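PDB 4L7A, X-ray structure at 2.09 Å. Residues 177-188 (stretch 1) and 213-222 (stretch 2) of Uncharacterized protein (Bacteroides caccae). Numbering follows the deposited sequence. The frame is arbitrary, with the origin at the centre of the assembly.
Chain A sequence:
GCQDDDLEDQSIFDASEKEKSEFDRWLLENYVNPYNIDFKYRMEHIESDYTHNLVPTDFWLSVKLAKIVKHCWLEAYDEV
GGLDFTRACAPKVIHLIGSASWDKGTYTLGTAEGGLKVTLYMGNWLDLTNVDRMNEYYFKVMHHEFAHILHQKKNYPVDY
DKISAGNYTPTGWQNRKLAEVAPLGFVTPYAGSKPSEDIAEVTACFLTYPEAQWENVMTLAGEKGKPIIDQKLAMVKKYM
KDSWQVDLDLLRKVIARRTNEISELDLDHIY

Stretch 1, residues 177-188: KLAEVAPLGFVT
Stretch 2 213-222: QWENVMTLAG

Contact between residues 177-188 and 213-222 of one chain, burying 416 Å² summed over both sides. The backbone of stretch 2 is helical from Gln213 onward, part of a helix that begins earlier in the chain and continues beyond the stretch, with bonds such as Val217 N to Gln213 O (3.1 Å) and Ala221 N to Val217 O (2.8 Å). Gly222 has phi/psi of 65/-170, a positive phi that favours glycine. In stretch 1, Lys177 (-89/172) occupies the N-cap position and its carbonyl receives Val181 N (Val181 N to Lys177 O, 3.0 Å); the helix includes Leu178 to Val181, and Ala182 N bonds Leu178 O at 3.1 Å. Further backbone bonds run from Leu184 N to Val181 O at 3.0 Å, Gly185 N to Ala182 O at 2.9 Å and Phe186 N to Val181 O at 3.1 Å. Gly185, at 90/22, adopts angles at which a CB would jam against the preceding carbonyl; Phe186 (-109/126), Val187 (-72/-21) and Thr188 (-150/165) continue as loop.

In register, Pro183 and Ala221 are the nearest CA pair, their CA atoms 4.0 Å apart.

In the apolar packing, Ala182 points its CB toward the helix, with Ala182 CB 4.0 Å from Leu220 CB and 4.1 Å from Ala221 CB. The same methyl, Ala182 CB, lies 4.0 Å from Val217 O and 3.9 Å from Leu220 C, so it rests against backbone as well as side chains. Leu220 (chi1 -69°, m; chi2 168°, t) also points toward stretch 1 and gives up the largest area, 78 Å². Leu220 CD1 meets Leu178 CD2 at 3.7 Å; Leu178 leaves its backbone sideways, but its t, p rotamer (-177°, 55°) brings the end of the chain nearer. At the other end of the contact, Val187 (chi1 -68°, m) places Val187 CG1 4.1 Å from Trp214 CH2 and 4.4 Å from Val217 CG1. The approach to the indole is oblique. Trp214 points its CB away, yet chi1 of 180° (t) and chi2 of -93° carry the ring back to Val187. Val217 (chi1 174°, t) points toward stretch 1, and Val217 CG1 also lies 4.1 Å from Val187 O.

Among backbone and polar contacts, no direct hydrogen bond links the stretches. Instead, Pro183 CA approaches Ala221 O at 3.4 Å, with 153° at the hydrogen, a well-directed CA-H...O contact. Pro183 CG, on a ring with C-gamma exo pucker, lies 3.6 Å from Leu220 O, and Ala182 O is 3.4 Å from Ala221 CB. Backbone and short side chains thus interlock around the point of closest approach.

A water bridge completes the contact: water 1 donates to both Ala179 O (2.6 Å from the water oxygen) and Leu220 O (2.8 Å from the water oxygen). It joins two carbonyls that, as acceptors, could not bond one another directly, and provides a hydrogen-bonded link beside the apolar packing.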

# COMPACT_ATOMS: atom_id res chain seq x y z
N LYS A 177 -10.66 17.17 10.41
CA LYS A 177 -11.10 15.78 10.50
C LYS A 177 -11.90 15.39 9.26
O LYS A 177 -12.25 16.25 8.46
CB LYS A 177 -11.97 15.58 11.75
CG LYS A 177 -11.24 15.76 13.06
CD LYS A 177 -12.06 15.07 14.17
CE LYS A 177 -11.21 14.28 15.10
NZ LYS A 177 -11.11 15.07 16.35
N LEU A 178 -12.21 14.10 9.17
CA LEU A 178 -12.91 13.53 8.04
C LEU A 178 -14.27 14.19 7.82
O LEU A 178 -14.61 14.49 6.70
CB LEU A 178 -13.11 12.02 8.24
CG LEU A 178 -13.79 11.26 7.10
CD1 LEU A 178 -13.09 11.46 5.75
CD2 LEU A 178 -13.84 9.78 7.48
N ALA A 179 -15.01 14.44 8.88
CA ALA A 179 -16.33 15.07 8.76
C ALA A 179 -16.24 16.48 8.15
O ALA A 179 -17.12 16.87 7.41
CB ALA A 179 -17.08 15.08 10.16
N GLU A 180 -15.15 17.20 8.42
CA GLU A 180 -14.88 18.47 7.77
C GLU A 180 -14.39 18.36 6.32
O GLU A 180 -14.77 19.19 5.52
CB GLU A 180 -13.86 19.29 8.56
CG GLU A 180 -13.59 20.70 7.99
CD GLU A 180 -12.62 21.55 8.85
OE1 GLU A 180 -12.29 21.13 9.98
OE2 GLU A 180 -12.21 22.65 8.38
N VAL A 181 -13.53 17.39 5.98
CA VAL A 181 -12.93 17.43 4.64
C VAL A 181 -13.74 16.73 3.53
O VAL A 181 -13.62 17.04 2.35
CB VAL A 181 -11.48 16.93 4.63
CG1 VAL A 181 -10.66 17.81 5.59
CG2 VAL A 181 -11.38 15.44 4.96
N ALA A 182 -14.55 15.78 3.92
CA ALA A 182 -15.33 15.01 2.99
C ALA A 182 -16.30 15.91 2.25
O ALA A 182 -16.41 15.77 1.06
CB ALA A 182 -16.03 13.88 3.71
N PRO A 183 -16.99 16.85 2.94
CA PRO A 183 -17.89 17.77 2.22
C PRO A 183 -17.20 18.64 1.19
O PRO A 183 -17.87 19.18 0.31
CB PRO A 183 -18.51 18.64 3.33
CG PRO A 183 -18.52 17.80 4.50
CD PRO A 183 -17.19 17.00 4.39
N LEU A 184 -15.88 18.75 1.29
CA LEU A 184 -15.08 19.51 0.32
C LEU A 184 -14.52 18.60 -0.78
O LEU A 184 -13.79 19.07 -1.64
CB LEU A 184 -13.89 20.23 1.01
CG LEU A 184 -14.22 20.99 2.28
CD1 LEU A 184 -12.93 21.48 2.92
CD2 LEU A 184 -15.17 22.17 2.05
N GLY A 185 -14.85 17.32 -0.76
CA GLY A 185 -14.41 16.41 -1.80
C GLY A 185 -13.08 15.73 -1.51
O GLY A 185 -12.38 15.31 -2.42
N PHE A 186 -12.70 15.66 -0.24
CA PHE A 186 -11.44 14.99 0.15
C PHE A 186 -11.77 13.69 0.86
O PHE A 186 -12.55 13.70 1.85
CB PHE A 186 -10.64 15.89 1.10
CG PHE A 186 -10.17 17.19 0.47
CD1 PHE A 186 -9.51 17.17 -0.76
CD2 PHE A 186 -10.40 18.39 1.07
CE1 PHE A 186 -9.10 18.33 -1.35
CE2 PHE A 186 -9.98 19.56 0.47
CZ PHE A 186 -9.36 19.54 -0.74
N VAL A 187 -11.20 12.59 0.37
CA VAL A 187 -11.44 11.28 0.95
C VAL A 187 -10.81 11.04 2.31
O VAL A 187 -11.25 10.17 3.04
CB VAL A 187 -11.08 10.11 -0.00
CG1 VAL A 187 -12.05 10.07 -1.20
CG2 VAL A 187 -9.61 10.17 -0.50
N THR A 188 -9.78 11.81 2.66
CA THR A 188 -9.12 11.76 3.94
C THR A 188 -8.58 13.15 4.24
O THR A 188 -8.45 13.97 3.34
CB THR A 188 -7.86 10.82 3.91
OG1 THR A 188 -6.92 11.26 2.92
CG2 THR A 188 -8.24 9.43 3.67
N GLN A 213 -17.08 1.16 3.85
CA GLN A 213 -16.21 2.24 4.28
C GLN A 213 -16.22 3.40 3.25
O GLN A 213 -16.23 4.57 3.60
CB GLN A 213 -14.77 1.71 4.50
CG GLN A 213 -13.85 2.77 5.06
CD GLN A 213 -12.45 2.26 5.41
OE1 GLN A 213 -12.06 1.10 5.20
NE2 GLN A 213 -11.70 3.15 5.96
N TRP A 214 -16.19 3.03 1.99
CA TRP A 214 -16.24 4.03 0.91
C TRP A 214 -17.54 4.79 0.95
O TRP A 214 -17.57 6.02 0.89
CB TRP A 214 -16.02 3.35 -0.47
CG TRP A 214 -16.07 4.33 -1.61
CD1 TRP A 214 -17.16 4.65 -2.35
CD2 TRP A 214 -15.00 5.15 -2.11
NE1 TRP A 214 -16.83 5.61 -3.29
CE2 TRP A 214 -15.52 5.92 -3.17
CE3 TRP A 214 -13.66 5.29 -1.78
CZ2 TRP A 214 -14.72 6.83 -3.91
CZ3 TRP A 214 -12.87 6.20 -2.51
CH2 TRP A 214 -13.41 6.95 -3.54
N GLU A 215 -18.62 4.07 1.07
CA GLU A 215 -19.96 4.67 1.21
C GLU A 215 -20.06 5.53 2.44
O GLU A 215 -20.72 6.55 2.43
CB GLU A 215 -21.06 3.58 1.27
CG GLU A 215 -21.37 2.92 -0.07
CD GLU A 215 -21.61 3.93 -1.23
OE1 GLU A 215 -22.32 4.96 -1.05
OE2 GLU A 215 -21.06 3.70 -2.34
N ASN A 216 -19.41 5.15 3.53
CA ASN A 216 -19.46 6.00 4.69
C ASN A 216 -18.81 7.37 4.37
O ASN A 216 -19.28 8.43 4.81
CB ASN A 216 -18.77 5.35 5.87
CG ASN A 216 -18.91 6.18 7.11
OD1 ASN A 216 -20.02 6.46 7.55
ND2 ASN A 216 -17.81 6.61 7.67
N VAL A 217 -17.70 7.35 3.61
CA VAL A 217 -17.07 8.62 3.22
C VAL A 217 -18.03 9.44 2.39
O VAL A 217 -18.16 10.63 2.61
CB VAL A 217 -15.72 8.40 2.47
CG1 VAL A 217 -15.17 9.71 1.94
CG2 VAL A 217 -14.68 7.76 3.40
N MSE A 218 -18.70 8.81 1.42
CA MSE A 218 -19.70 9.49 0.60
C MSE A 218 -20.83 10.06 1.46
O MSE A 218 -21.28 11.17 1.23
CB MSE A 218 -20.31 8.53 -0.44
CG MSE A 218 -19.34 7.94 -1.37
SE MSE A 218 -18.30 9.27 -2.43
CE MSE A 218 -19.61 9.43 -3.92
N THR A 219 -21.30 9.30 2.44
CA THR A 219 -22.30 9.82 3.36
C THR A 219 -21.79 11.09 4.07
O THR A 219 -22.51 12.06 4.13
CB THR A 219 -22.67 8.76 4.40
OG1 THR A 219 -23.22 7.66 3.71
CG2 THR A 219 -23.69 9.26 5.37
N LEU A 220 -20.57 11.06 4.61
CA LEU A 220 -20.04 12.24 5.30
C LEU A 220 -19.82 13.36 4.30
O LEU A 220 -19.88 14.52 4.65
CB LEU A 220 -18.74 11.95 6.01
CG LEU A 220 -18.79 11.02 7.21
CD1 LEU A 220 -17.42 10.57 7.65
CD2 LEU A 220 -19.53 11.71 8.37
N ALA A 221 -19.59 13.02 3.05
CA ALA A 221 -19.43 14.06 2.04
C ALA A 221 -20.72 14.84 1.73
O ALA A 221 -20.66 16.05 1.39
CB ALA A 221 -18.85 13.48 0.78
N GLY A 222 -21.89 14.19 1.87
CA GLY A 222 -23.20 14.90 1.71
C GLY A 222 -23.36 15.41 0.27
O GLY A 222 -22.57 15.10 -0.61
O HOH W 1 -19.45 15.77 7.10